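PDB 3RHG: putative phophotriesterase from Proteus mirabilis, which probably hydrolyses ester bonds as a phosphotriesterase-family member of the amidohydrolases, using a two-metal centre that is occupied here by zinc. Local coordinates for residues A[39-42]-A[43-47]; A[72-75]-A[76-80]; A[199-203]-A[204-208]; A[268-271]-A[272-276]; A[294-297]-A[298-302]. All coordinates share one frame; numbering follows the deposited sequence.

Contact 1. Residues A[39-42]-A[43-47]; sequences YEFS and HVLVD
The imidazole of H43 folds back along the chain and sets its ND1 edge against the carbonyl of E40. H43 CG stands between the backbone N and the carbonyl carbon (chi1 72°), which turns the ring toward the residues before it. H43 ND1 donates to E40 O at 2.9 Å, with an N-H...O angle of 149°. The oxygen lies close to the ring plane. H43 was modelled in two conformers, so this bond belongs to one of them.

S42 accepts a bond at each of its two oxygens. S42 OG accepts from the backbone N of Y39 at 3.0 Å and is also hydrogen-bonded to D61 OD2. S42 O accepts from L45 N at 2.8 Å, an i to i+3 bond, as in a turn. L45 CB lies 3.3 Å from S42 O, and V44 CG2 touches F41 O at 3.4 Å. The apolar part of the contact is slight: L45 CD1 comes to the edge of the F41 ring, 4.3 Å from F41 CE1.

Residues 40-46 have helical backbone angles without the regular bonds of a helix. S42 N to Y39 O (3.0 Å) and L45 N to S42 O are i to i+3 bonds of successive turns. Y39, E40 and F41 pack on L319, S318 and N314 of the second subunit, so the turns lie at the dimer interface. L45 packs on I54 and C64. The segment belongs to the long loop between strand 19-24 and helix 55-58.

Contact 2. Residues A[72-75]-A[76-80]; sequences KPIE and DVIFE
Residues 74-80 form the first two turns of helix 74-86, with P73 at the N-cap and the first i to i+4 bond running from V77 N to P73 O at 3.1 Å. That bond is nearly straight, at 168°. I78 N to I74 O (2.9 Å) and F79 N to E75 O (3.0 Å) continue the ladder. D76 N also approaches P73 O, but that bond is weak.

The carboxylate of D76 reaches back over the first turn. D76 CG is anti to the carbonyl carbon (chi1 -70°), which places the carboxylate beside the proline ring. D76 OD2 lies 3.3 Å from P73 CG. A water donates to D76 OD2 at 2.7 Å. The same water makes a longer bond to E75 OE2, which holds for one of two modelled conformers of E75.

The side chains of I74 and I78, one turn apart, run alongside each other on one flank of the helix. I74 CG1 meets I78 CD1 at 3.7 Å, and both residues pack on helix 105-115. Before the cap, K72 CB touches V77 CG2 at 3.8 Å. K72 NZ is held by the carbonyls of D70 and N28. This is the start of an outer helix of a (beta/alpha)8 barrel, leading into strand 89-94.

Contact 3. Residues A[199-203]-A[204-208]; sequences HMPGW and QRRGD. With ZN (zinc ion), chain C; BEZ (benzoic acid), chain D.
A type I beta turn from P201 to Q204 reverses the chain, so that the runs 200-203 and 204-207 point 142° apart. It is a loop at the C-terminal end of a (beta/alpha)8-barrel strand, 195-199, and leads into helix 207-217. Q204 N closes the turn on P201 O at 2.9 Å. A water bridges the same oxygen to R206 N.

The Q204 side chain crosses the P201 ring at about a right angle. Q204 OE1 rests on P201 CG at 3.3 Å and accepts from R206 NE at 2.8 Å, near the plane of the guanidinium. Q204 NE2 and R206 NH2 both donate to P171 O. R205 bends at chi2 (-70°), which brings its guanidinium back to the turn, and R205 NH1 donates to Q204 O at 2.9 Å. M200 curls so that M200 CE lies 3.5 Å from G207 N.

The loop also faces the active site. The W203 ring turns its edge to the bound benzoic acid, with CZ3 3.9 Å from the carboxylate carbon C, while W203 NE1 donates a hydrogen bond to A266 O. H199 ND1 binds a zinc ion at 2.0 Å, and E166 and H229 also bind this metal.

Contact 4. Residues A[268-271]-A[272-276]; sequences PSVM and DTVEA
The first torsions of S269 and D272 turn the two side chains toward each other's backbone. S269 has OG between its backbone N and carbonyl carbon (chi1 70°). D272 has CG anti to its carbonyl carbon (chi1 -74°). Each side chain thereby reaches the other residue's backbone NH. S269 OG accepts from D272 N at 3.0 Å. In return D272 OD2 accepts from S269 N, also at 3.0 Å. Both bonds are fairly straight. The S269 donor comes from above the carboxylate plane.

The two bonds make a capping box, with S269 as the N-cap of helix 270-282. S269 OG takes up D272 N, a first-turn NH with no helical acceptor; the carboxylate takes up the NH of the cap residue. D272 would probably also interact favourably with the positive end of the helix dipole. K235 NZ makes a long, weak ion pair with D272 OD1. The helix follows strand 249-252 and precedes strand 289-291, as one beta-alpha-beta unit of the (beta/alpha)8 barrel.

Regular helix bonds begin with T273 N to S269 O at 3.1 Å. V274 N to V270 O (2.8 Å) and E275 N to M271 O follow. P268, just before the cap, lays CB near T273 OG1 at 3.9 Å. V270 CG1 meets V274 CG2 at 4.1 Å, and both residues pack on helix 311-322. M271 is bent so that SD lies 4.3 Å from V274 CG2. V270 packs on Y60 of the second subunit, and M271 packs on S260 of that subunit. E275 pairs with R323 through a salt bridge.

Contact 5. Residues A[294-297]-A[298-302]; sequences DVFL and KQMWA. With ZN (zinc ion), chain B; BEZ (benzoic acid), chain D.
M300 runs from the short 3-10 segment 298-300 back along the residues that lead to the metal. M300 CB rests 3.5 Å from L297 O, the oxygen that M300 N also bonds at 3.0 Å. M300 CG passes L297 CB at 4.3 Å; chi2 near 180° then carries SD straight on. M300 SD comes up to F296 N and takes a weak hydrogen bond from it at 3.6 Å. M300 SD also makes a Met-aromatic contact, 4.8 Å from the centroid of the F296 ring and 56° off its normal. The bend at chi3 of M300 (64°) brings M300 CE against D294 O, 3.5 Å away, and V295 CA.

These residues form the loop after strand 289-291, the last strand of the (beta/alpha)8 barrel. This loop carries an active-site ligand of the amidohydrolases: D294 OD1 binds a zinc ion at 2.4 Å, and H23, H25 and E166 also bind it. The end of M300 therefore touches the backbone carbonyl of the metal ligand D294. F296 meets the ring of the bound benzoic acid obliquely. L297 CG sits over the centre of one face of F296. The side chains of V295 and W301 cross at about a right angle, V295 CG1 3.9 Å from W301 CD1.

Contacts 1 to 5 follow one another along the chain, all within one (beta/alpha)8 barrel. Contacts 3 and 5 are loops after strands 195-199 and 289-291. Their centres are 22 Å apart, yet both touch the benzoic acid, and each supplies a ligand to one of the two zinc ions. Contacts 2 and 4 are the starts of outer helices 74-86 and 270-282. The centres of contacts 2 and 4 are 28 Å apart. Contact 2 touches contact 5: E80 OE1 probably accepts from A302 N, and D76 packs on W301, which ties an outer helix to a metal-site loop. The centre of contact 1 is 29 Å from that of the chain. It and contact 4 both reach the second subunit.

Contact 1. Residues A[39-42]-A[43-47]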
# COMPACT_ATOMS: atom_id res chain seq x y z
N TYR A 39 -15.07 4.66 10.66
CA TYR A 39 -14.51 6.01 10.66
C TYR A 39 -15.50 6.98 10.05
O TYR A 39 -16.46 6.57 9.39
CB TYR A 39 -13.25 6.06 9.78
CG TYR A 39 -12.09 5.17 10.19
CD1 TYR A 39 -11.21 5.54 11.21
CD2 TYR A 39 -11.85 3.98 9.52
CE1 TYR A 39 -10.12 4.73 11.56
CE2 TYR A 39 -10.78 3.17 9.84
CZ TYR A 39 -9.91 3.54 10.87
OH TYR A 39 -8.86 2.72 11.17
N GLU A 40 -15.23 8.27 10.24
CA GLU A 40 -16.10 9.32 9.74
C GLU A 40 -16.25 9.22 8.22
O GLU A 40 -17.31 9.50 7.68
CB GLU A 40 -15.57 10.71 10.15
CG GLU A 40 -16.52 11.87 9.81
CD GLU A 40 -16.15 13.17 10.53
OE1 GLU A 40 -15.13 13.18 11.25
OE2 GLU A 40 -16.89 14.17 10.38
N PHE A 41 -15.19 8.78 7.55
CA PHE A 41 -15.22 8.71 6.09
C PHE A 41 -15.91 7.45 5.55
O PHE A 41 -16.29 7.42 4.39
CB PHE A 41 -13.80 8.83 5.50
CG PHE A 41 -12.93 7.65 5.81
CD1 PHE A 41 -13.06 6.47 5.08
CD2 PHE A 41 -11.99 7.70 6.84
CE1 PHE A 41 -12.23 5.38 5.35
CE2 PHE A 41 -11.19 6.59 7.13
CZ PHE A 41 -11.32 5.43 6.38
N SER A 42 -16.06 6.43 6.39
CA SER A 42 -16.48 5.10 5.92
C SER A 42 -17.91 5.05 5.40
O SER A 42 -18.25 4.20 4.57
CB SER A 42 -16.36 4.07 7.05
OG SER A 42 -15.10 4.10 7.67
N HIS A 43 -18.77 5.93 5.89
CA HIS A 43 -20.20 5.87 5.58
C HIS A 43 -20.46 5.85 4.08
O HIS A 43 -21.39 5.18 3.60
CB HIS A 43 -20.94 7.05 6.22
CG HIS A 43 -20.68 8.37 5.56
ND1 HIS A 43 -19.59 9.15 5.87
CD2 HIS A 43 -21.36 9.04 4.60
CE1 HIS A 43 -19.61 10.25 5.14
NE2 HIS A 43 -20.68 10.21 4.36
N VAL A 44 -19.64 6.59 3.33
CA VAL A 44 -19.81 6.67 1.88
C VAL A 44 -19.48 5.36 1.16
O VAL A 44 -19.90 5.17 0.02
CB VAL A 44 -18.98 7.83 1.24
CG1 VAL A 44 -19.21 9.15 1.97
CG2 VAL A 44 -17.49 7.47 1.17
N LEU A 45 -18.75 4.48 1.83
CA LEU A 45 -18.32 3.21 1.22
C LEU A 45 -19.39 2.15 1.27
O LEU A 45 -19.40 1.21 0.47
CB LEU A 45 -17.08 2.65 1.93
CG LEU A 45 -15.84 3.55 2.00
CD1 LEU A 45 -14.77 2.91 2.88
CD2 LEU A 45 -15.28 3.87 0.60
N VAL A 46 -20.29 2.28 2.24
CA VAL A 46 -21.14 1.18 2.65
C VAL A 46 -21.97 0.59 1.51
O VAL A 46 -22.02 -0.65 1.34
CB VAL A 46 -22.04 1.59 3.84
CG1 VAL A 46 -23.10 0.52 4.11
CG2 VAL A 46 -21.16 1.81 5.07
N ASP A 47 -22.59 1.47 0.72
CA ASP A 47 -23.53 1.03 -0.31
C ASP A 47 -22.97 1.12 -1.72
O ASP A 47 -23.71 0.98 -2.69
CB ASP A 47 -24.83 1.84 -0.23
CG ASP A 47 -25.64 1.52 1.00
OD1 ASP A 47 -25.65 0.33 1.41
OD2 ASP A 47 -26.27 2.44 1.56

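Contact 2. Residues A[72-75]-A[76-80]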
# COMPACT_ATOMS: atom_id res chain seq x y z
N LYS A 72 -19.02 -13.64 -5.16
CA LYS A 72 -18.12 -13.27 -6.25
C LYS A 72 -18.68 -13.80 -7.58
O LYS A 72 -18.79 -15.01 -7.76
CB LYS A 72 -16.71 -13.83 -5.99
CG LYS A 72 -16.17 -13.55 -4.56
CD LYS A 72 -16.09 -12.04 -4.30
CE LYS A 72 -15.56 -11.71 -2.90
NZ LYS A 72 -16.39 -12.31 -1.83
N PRO A 73 -19.06 -12.90 -8.50
CA PRO A 73 -19.59 -13.38 -9.79
C PRO A 73 -18.55 -14.18 -10.58
O PRO A 73 -17.37 -13.78 -10.65
CB PRO A 73 -19.94 -12.09 -10.54
CG PRO A 73 -20.13 -11.06 -9.45
CD PRO A 73 -19.12 -11.43 -8.38
N ILE A 74 -18.97 -15.29 -11.18
CA ILE A 74 -18.04 -16.12 -11.94
C ILE A 74 -17.30 -15.35 -13.05
O ILE A 74 -16.12 -15.61 -13.28
CB ILE A 74 -18.70 -17.42 -12.48
CG1 ILE A 74 -17.62 -18.35 -13.04
CG2 ILE A 74 -19.75 -17.08 -13.55
CD1 ILE A 74 -18.07 -19.78 -13.25
N GLU A 75 -17.97 -14.42 -13.74
CA GLU A 75 -17.33 -13.63 -14.80
C GLU A 75 -16.12 -12.87 -14.25
O GLU A 75 -15.07 -12.77 -14.90
CB GLU A 75 -18.33 -12.62 -15.40
CG GLU A 75 -19.79 -13.06 -15.40
CD GLU A 75 -20.57 -12.59 -14.17
OE1 GLU A 75 -20.99 -13.45 -13.37
OE2 GLU A 75 -20.75 -11.36 -13.99
N ASP A 76 -16.29 -12.30 -13.06
CA ASP A 76 -15.21 -11.53 -12.43
C ASP A 76 -14.05 -12.44 -12.03
O ASP A 76 -12.88 -12.11 -12.23
CB ASP A 76 -15.72 -10.79 -11.20
CG ASP A 76 -16.66 -9.64 -11.56
OD1 ASP A 76 -16.41 -8.95 -12.58
OD2 ASP A 76 -17.63 -9.42 -10.81
N VAL A 77 -14.39 -13.57 -11.43
CA VAL A 77 -13.38 -14.56 -11.03
C VAL A 77 -12.57 -15.09 -12.23
O VAL A 77 -11.33 -15.16 -12.18
CB VAL A 77 -14.02 -15.71 -10.21
CG1 VAL A 77 -12.99 -16.81 -9.89
CG2 VAL A 77 -14.63 -15.16 -8.91
N ILE A 78 -13.25 -15.44 -13.31
CA ILE A 78 -12.57 -15.93 -14.51
C ILE A 78 -11.67 -14.84 -15.09
O ILE A 78 -10.53 -15.11 -15.49
CB ILE A 78 -13.56 -16.44 -15.56
CG1 ILE A 78 -14.15 -17.78 -15.10
CG2 ILE A 78 -12.88 -16.58 -16.92
CD1 ILE A 78 -15.27 -18.29 -15.96
N PHE A 79 -12.16 -13.60 -15.14
CA PHE A 79 -11.35 -12.51 -15.63
C PHE A 79 -10.05 -12.39 -14.82
O PHE A 79 -8.96 -12.24 -15.36
CB PHE A 79 -12.14 -11.20 -15.58
CG PHE A 79 -11.42 -10.05 -16.20
CD1 PHE A 79 -11.43 -9.87 -17.59
CD2 PHE A 79 -10.75 -9.13 -15.42
CE1 PHE A 79 -10.77 -8.81 -18.16
CE2 PHE A 79 -10.09 -8.05 -16.00
CZ PHE A 79 -10.10 -7.89 -17.37
N GLU A 80 -10.17 -12.47 -13.50
CA GLU A 80 -9.01 -12.34 -12.63
C GLU A 80 -8.07 -13.54 -12.74
O GLU A 80 -6.85 -13.39 -12.69
CB GLU A 80 -9.47 -12.15 -11.19
CG GLU A 80 -10.05 -10.76 -10.97
CD GLU A 80 -8.98 -9.68 -11.03
OE1 GLU A 80 -7.92 -9.86 -10.38
OE2 GLU A 80 -9.20 -8.64 -11.71
O HOH W 1 -19.86 -8.77 -12.22

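Contact 3. Residues A[199-203]-A[204-208]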
# COMPACT_ATOMS: atom_id res chain seq x y z
N HIS A 199 -5.95 -21.59 9.63
CA HIS A 199 -6.12 -20.17 9.76
C HIS A 199 -5.58 -19.79 11.14
O HIS A 199 -6.16 -20.17 12.17
CB HIS A 199 -7.61 -19.78 9.68
CG HIS A 199 -7.88 -18.39 10.17
ND1 HIS A 199 -7.95 -17.31 9.32
CD2 HIS A 199 -8.12 -17.91 11.42
CE1 HIS A 199 -8.19 -16.21 10.03
NE2 HIS A 199 -8.30 -16.56 11.30
N MET A 200 -4.46 -19.08 11.17
CA MET A 200 -3.89 -18.60 12.42
C MET A 200 -4.29 -17.16 12.64
O MET A 200 -4.49 -16.42 11.69
CB MET A 200 -2.36 -18.68 12.40
CG MET A 200 -1.86 -20.11 12.29
SD MET A 200 -2.23 -21.12 13.75
CE MET A 200 -1.08 -20.37 14.91
N PRO A 201 -4.38 -16.76 13.91
CA PRO A 201 -4.55 -15.34 14.22
C PRO A 201 -3.18 -14.69 14.05
O PRO A 201 -2.32 -14.79 14.92
CB PRO A 201 -5.02 -15.35 15.67
CG PRO A 201 -4.44 -16.64 16.25
CD PRO A 201 -4.38 -17.63 15.11
N GLY A 202 -2.95 -14.07 12.89
CA GLY A 202 -1.60 -13.77 12.45
C GLY A 202 -0.88 -12.68 13.22
O GLY A 202 0.38 -12.61 13.18
N TRP A 203 -1.65 -11.84 13.92
CA TRP A 203 -1.04 -10.83 14.77
C TRP A 203 -0.81 -11.32 16.22
O TRP A 203 -0.35 -10.56 17.07
CB TRP A 203 -1.86 -9.53 14.77
CG TRP A 203 -1.86 -8.83 13.44
CD1 TRP A 203 -1.01 -7.84 13.04
CD2 TRP A 203 -2.74 -9.06 12.33
NE1 TRP A 203 -1.31 -7.44 11.76
CE2 TRP A 203 -2.39 -8.16 11.31
CE3 TRP A 203 -3.83 -9.92 12.13
CZ2 TRP A 203 -3.06 -8.11 10.08
CZ3 TRP A 203 -4.50 -9.86 10.90
CH2 TRP A 203 -4.11 -8.96 9.89
N GLN A 204 -1.13 -12.59 16.46
CA GLN A 204 -0.77 -13.28 17.68
C GLN A 204 0.35 -14.28 17.39
O GLN A 204 0.83 -14.40 16.24
CB GLN A 204 -1.96 -14.02 18.29
CG GLN A 204 -3.10 -13.07 18.67
CD GLN A 204 -4.18 -13.80 19.40
OE1 GLN A 204 -4.47 -14.96 19.11
NE2 GLN A 204 -4.80 -13.13 20.36
N ARG A 205 0.75 -15.01 18.43
CA ARG A 205 1.79 -16.02 18.31
C ARG A 205 1.30 -17.34 18.92
O ARG A 205 1.84 -17.80 19.92
CB ARG A 205 3.05 -15.54 19.00
CG ARG A 205 3.54 -14.19 18.47
CD ARG A 205 4.10 -14.30 17.06
NE ARG A 205 4.63 -13.01 16.59
CZ ARG A 205 3.94 -12.08 15.92
NH1 ARG A 205 2.64 -12.26 15.62
NH2 ARG A 205 4.54 -10.96 15.55
N ARG A 206 0.25 -17.91 18.34
CA ARG A 206 -0.37 -19.11 18.91
C ARG A 206 0.17 -20.40 18.31
O ARG A 206 -0.35 -21.49 18.57
CB ARG A 206 -1.88 -19.03 18.75
CG ARG A 206 -2.52 -18.03 19.73
CD ARG A 206 -4.01 -18.32 19.85
NE ARG A 206 -4.74 -17.31 20.63
CZ ARG A 206 -5.14 -17.50 21.89
NH1 ARG A 206 -4.84 -18.64 22.53
NH2 ARG A 206 -5.86 -16.56 22.52
N GLY A 207 1.22 -20.29 17.50
CA GLY A 207 1.73 -21.48 16.86
C GLY A 207 2.11 -22.65 17.76
O GLY A 207 1.80 -23.80 17.44
N ASP A 208 2.80 -22.39 18.87
CA ASP A 208 3.22 -23.52 19.71
C ASP A 208 2.00 -24.27 20.26
O ASP A 208 1.98 -25.50 20.30
CB ASP A 208 4.10 -23.08 20.87
CG ASP A 208 5.58 -23.23 20.60
OD1 ASP A 208 6.00 -24.18 19.88
OD2 ASP A 208 6.34 -22.40 21.13
ZN ZN C . -7.71 -17.21 7.32
C BEZ D . -7.66 -11.95 9.79
O1 BEZ D . -7.33 -12.87 10.57
O2 BEZ D . -8.47 -11.07 10.17
C1 BEZ D . -7.08 -11.87 8.41
C2 BEZ D . -6.28 -12.91 7.91
C3 BEZ D . -5.77 -12.82 6.62
C4 BEZ D . -6.03 -11.71 5.84
C5 BEZ D . -6.81 -10.67 6.35
C6 BEZ D . -7.35 -10.75 7.63
O HOH W 2 -0.79 -17.07 15.70

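Contact 4. Residues A[268-271]-A[272-276]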
# COMPACT_ATOMS: atom_id res chain seq x y z
N PRO A 268 1.40 -6.55 6.83
CA PRO A 268 2.78 -6.19 6.48
C PRO A 268 2.89 -5.76 5.03
O PRO A 268 2.13 -6.23 4.18
CB PRO A 268 3.58 -7.49 6.69
CG PRO A 268 2.61 -8.52 7.10
CD PRO A 268 1.25 -7.93 7.31
N SER A 269 3.84 -4.87 4.75
CA SER A 269 4.03 -4.43 3.38
C SER A 269 4.70 -5.55 2.59
O SER A 269 5.28 -6.48 3.16
CB SER A 269 4.92 -3.19 3.33
OG SER A 269 6.25 -3.53 3.68
N VAL A 270 4.60 -5.46 1.27
CA VAL A 270 5.29 -6.41 0.41
C VAL A 270 6.78 -6.44 0.73
O VAL A 270 7.36 -7.51 0.87
CB VAL A 270 5.03 -6.12 -1.08
CG1 VAL A 270 5.92 -7.01 -1.94
CG2 VAL A 270 3.53 -6.33 -1.43
N MET A 271 7.42 -5.27 0.83
CA MET A 271 8.85 -5.24 1.12
C MET A 271 9.18 -5.86 2.48
O MET A 271 10.22 -6.48 2.63
CB MET A 271 9.44 -3.83 1.01
CG MET A 271 9.47 -3.27 -0.40
SD MET A 271 10.21 -4.36 -1.63
CE MET A 271 11.92 -4.39 -1.11
N ASP A 272 8.29 -5.68 3.47
CA ASP A 272 8.48 -6.34 4.78
C ASP A 272 8.58 -7.85 4.56
O ASP A 272 9.39 -8.54 5.16
CB ASP A 272 7.28 -6.12 5.73
CG ASP A 272 7.20 -4.72 6.32
OD1 ASP A 272 8.24 -4.03 6.47
OD2 ASP A 272 6.04 -4.32 6.69
N THR A 273 7.67 -8.37 3.74
CA THR A 273 7.58 -9.83 3.56
C THR A 273 8.72 -10.34 2.66
O THR A 273 9.22 -11.44 2.86
CB THR A 273 6.21 -10.19 3.05
OG1 THR A 273 5.28 -9.86 4.09
CG2 THR A 273 6.09 -11.69 2.75
N VAL A 274 9.15 -9.52 1.70
CA VAL A 274 10.35 -9.85 0.92
C VAL A 274 11.52 -10.10 1.89
O VAL A 274 12.21 -11.11 1.78
CB VAL A 274 10.72 -8.73 -0.07
CG1 VAL A 274 12.09 -8.96 -0.70
CG2 VAL A 274 9.64 -8.61 -1.16
N GLU A 275 11.71 -9.21 2.85
CA GLU A 275 12.81 -9.35 3.80
C GLU A 275 12.64 -10.55 4.74
O GLU A 275 13.60 -11.27 5.03
CB GLU A 275 12.98 -8.06 4.62
CG GLU A 275 14.23 -8.08 5.51
CD GLU A 275 15.54 -8.30 4.72
OE1 GLU A 275 15.68 -7.80 3.57
OE2 GLU A 275 16.43 -8.99 5.26
N ALA A 276 11.42 -10.79 5.22
CA ALA A 276 11.16 -11.91 6.11
C ALA A 276 11.45 -13.23 5.36
O ALA A 276 12.14 -14.10 5.88
CB ALA A 276 9.71 -11.90 6.59

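Contact 5. Residues A[294-297]-A[298-302]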
# COMPACT_ATOMS: atom_id res chain seq x y z
N ASP A 294 -4.17 -14.73 -0.71
CA ASP A 294 -5.40 -14.72 0.10
C ASP A 294 -6.43 -13.74 -0.43
O ASP A 294 -7.06 -13.03 0.35
CB ASP A 294 -5.11 -14.45 1.59
CG ASP A 294 -6.27 -14.85 2.48
OD1 ASP A 294 -7.06 -15.74 2.06
OD2 ASP A 294 -6.42 -14.27 3.60
N VAL A 295 -6.61 -13.68 -1.75
CA VAL A 295 -7.70 -12.88 -2.31
C VAL A 295 -9.00 -13.32 -1.62
O VAL A 295 -9.33 -14.51 -1.63
CB VAL A 295 -7.83 -13.05 -3.84
CG1 VAL A 295 -9.14 -12.41 -4.35
CG2 VAL A 295 -6.62 -12.42 -4.53
N PHE A 296 -9.72 -12.38 -1.01
CA PHE A 296 -10.95 -12.76 -0.31
C PHE A 296 -11.95 -11.62 -0.27
O PHE A 296 -13.03 -11.77 0.31
CB PHE A 296 -10.66 -13.29 1.10
CG PHE A 296 -10.42 -12.22 2.16
CD1 PHE A 296 -11.41 -11.92 3.09
CD2 PHE A 296 -9.18 -11.57 2.27
CE1 PHE A 296 -11.21 -10.94 4.09
CE2 PHE A 296 -8.94 -10.59 3.26
CZ PHE A 296 -9.95 -10.29 4.19
N LEU A 297 -11.59 -10.50 -0.91
CA LEU A 297 -12.40 -9.29 -0.99
C LEU A 297 -12.36 -8.79 -2.41
O LEU A 297 -11.34 -8.96 -3.09
CB LEU A 297 -11.83 -8.20 -0.07
CG LEU A 297 -11.81 -8.45 1.44
CD1 LEU A 297 -10.89 -7.47 2.18
CD2 LEU A 297 -13.26 -8.42 2.05
N LYS A 298 -13.43 -8.15 -2.88
CA LYS A 298 -13.44 -7.69 -4.25
C LYS A 298 -12.36 -6.63 -4.48
O LYS A 298 -11.87 -6.49 -5.60
CB LYS A 298 -14.83 -7.15 -4.66
CG LYS A 298 -15.92 -8.23 -4.70
CD LYS A 298 -17.16 -7.71 -5.40
CE LYS A 298 -18.29 -8.72 -5.34
NZ LYS A 298 -19.52 -8.22 -6.03
N GLN A 299 -12.01 -5.88 -3.44
CA GLN A 299 -11.02 -4.82 -3.60
C GLN A 299 -9.64 -5.39 -3.95
O GLN A 299 -8.77 -4.65 -4.43
CB GLN A 299 -10.90 -3.98 -2.33
CG GLN A 299 -10.12 -4.67 -1.23
CD GLN A 299 -10.22 -3.89 0.06
OE1 GLN A 299 -11.19 -4.01 0.81
NE2 GLN A 299 -9.21 -3.06 0.33
N MET A 300 -9.44 -6.69 -3.73
CA MET A 300 -8.14 -7.27 -4.03
C MET A 300 -7.96 -7.63 -5.51
O MET A 300 -6.83 -7.88 -5.97
CB MET A 300 -7.87 -8.48 -3.15
CG MET A 300 -7.88 -8.13 -1.68
SD MET A 300 -7.65 -9.52 -0.57
CE MET A 300 -5.96 -10.05 -1.00
N TRP A 301 -9.06 -7.67 -6.25
CA TRP A 301 -8.96 -7.97 -7.68
C TRP A 301 -8.17 -6.88 -8.41
O TRP A 301 -8.34 -5.69 -8.12
CB TRP A 301 -10.37 -8.02 -8.27
CG TRP A 301 -11.17 -9.20 -7.83
CD1 TRP A 301 -10.71 -10.39 -7.33
CD2 TRP A 301 -12.59 -9.33 -7.94
NE1 TRP A 301 -11.77 -11.24 -7.09
CE2 TRP A 301 -12.93 -10.61 -7.45
CE3 TRP A 301 -13.61 -8.46 -8.37
CZ2 TRP A 301 -14.26 -11.05 -7.40
CZ3 TRP A 301 -14.91 -8.91 -8.33
CH2 TRP A 301 -15.23 -10.19 -7.85
N ALA A 302 -7.32 -7.29 -9.35
CA ALA A 302 -6.56 -6.32 -10.16
C ALA A 302 -7.45 -5.34 -10.94
O ALA A 302 -7.09 -4.16 -11.10
CB ALA A 302 -5.60 -7.04 -11.11
ZN ZN B . -8.04 -17.38 3.44
C BEZ D . -7.66 -11.95 9.79
O1 BEZ D . -7.33 -12.87 10.57
O2 BEZ D . -8.47 -11.07 10.17
C1 BEZ D . -7.08 -11.87 8.41
C2 BEZ D . -6.28 -12.91 7.91
C3 BEZ D . -5.77 -12.82 6.62
C4 BEZ D . -6.03 -11.71 5.84
C5 BEZ D . -6.81 -10.67 6.35
C6 BEZ D . -7.35 -10.75 7.63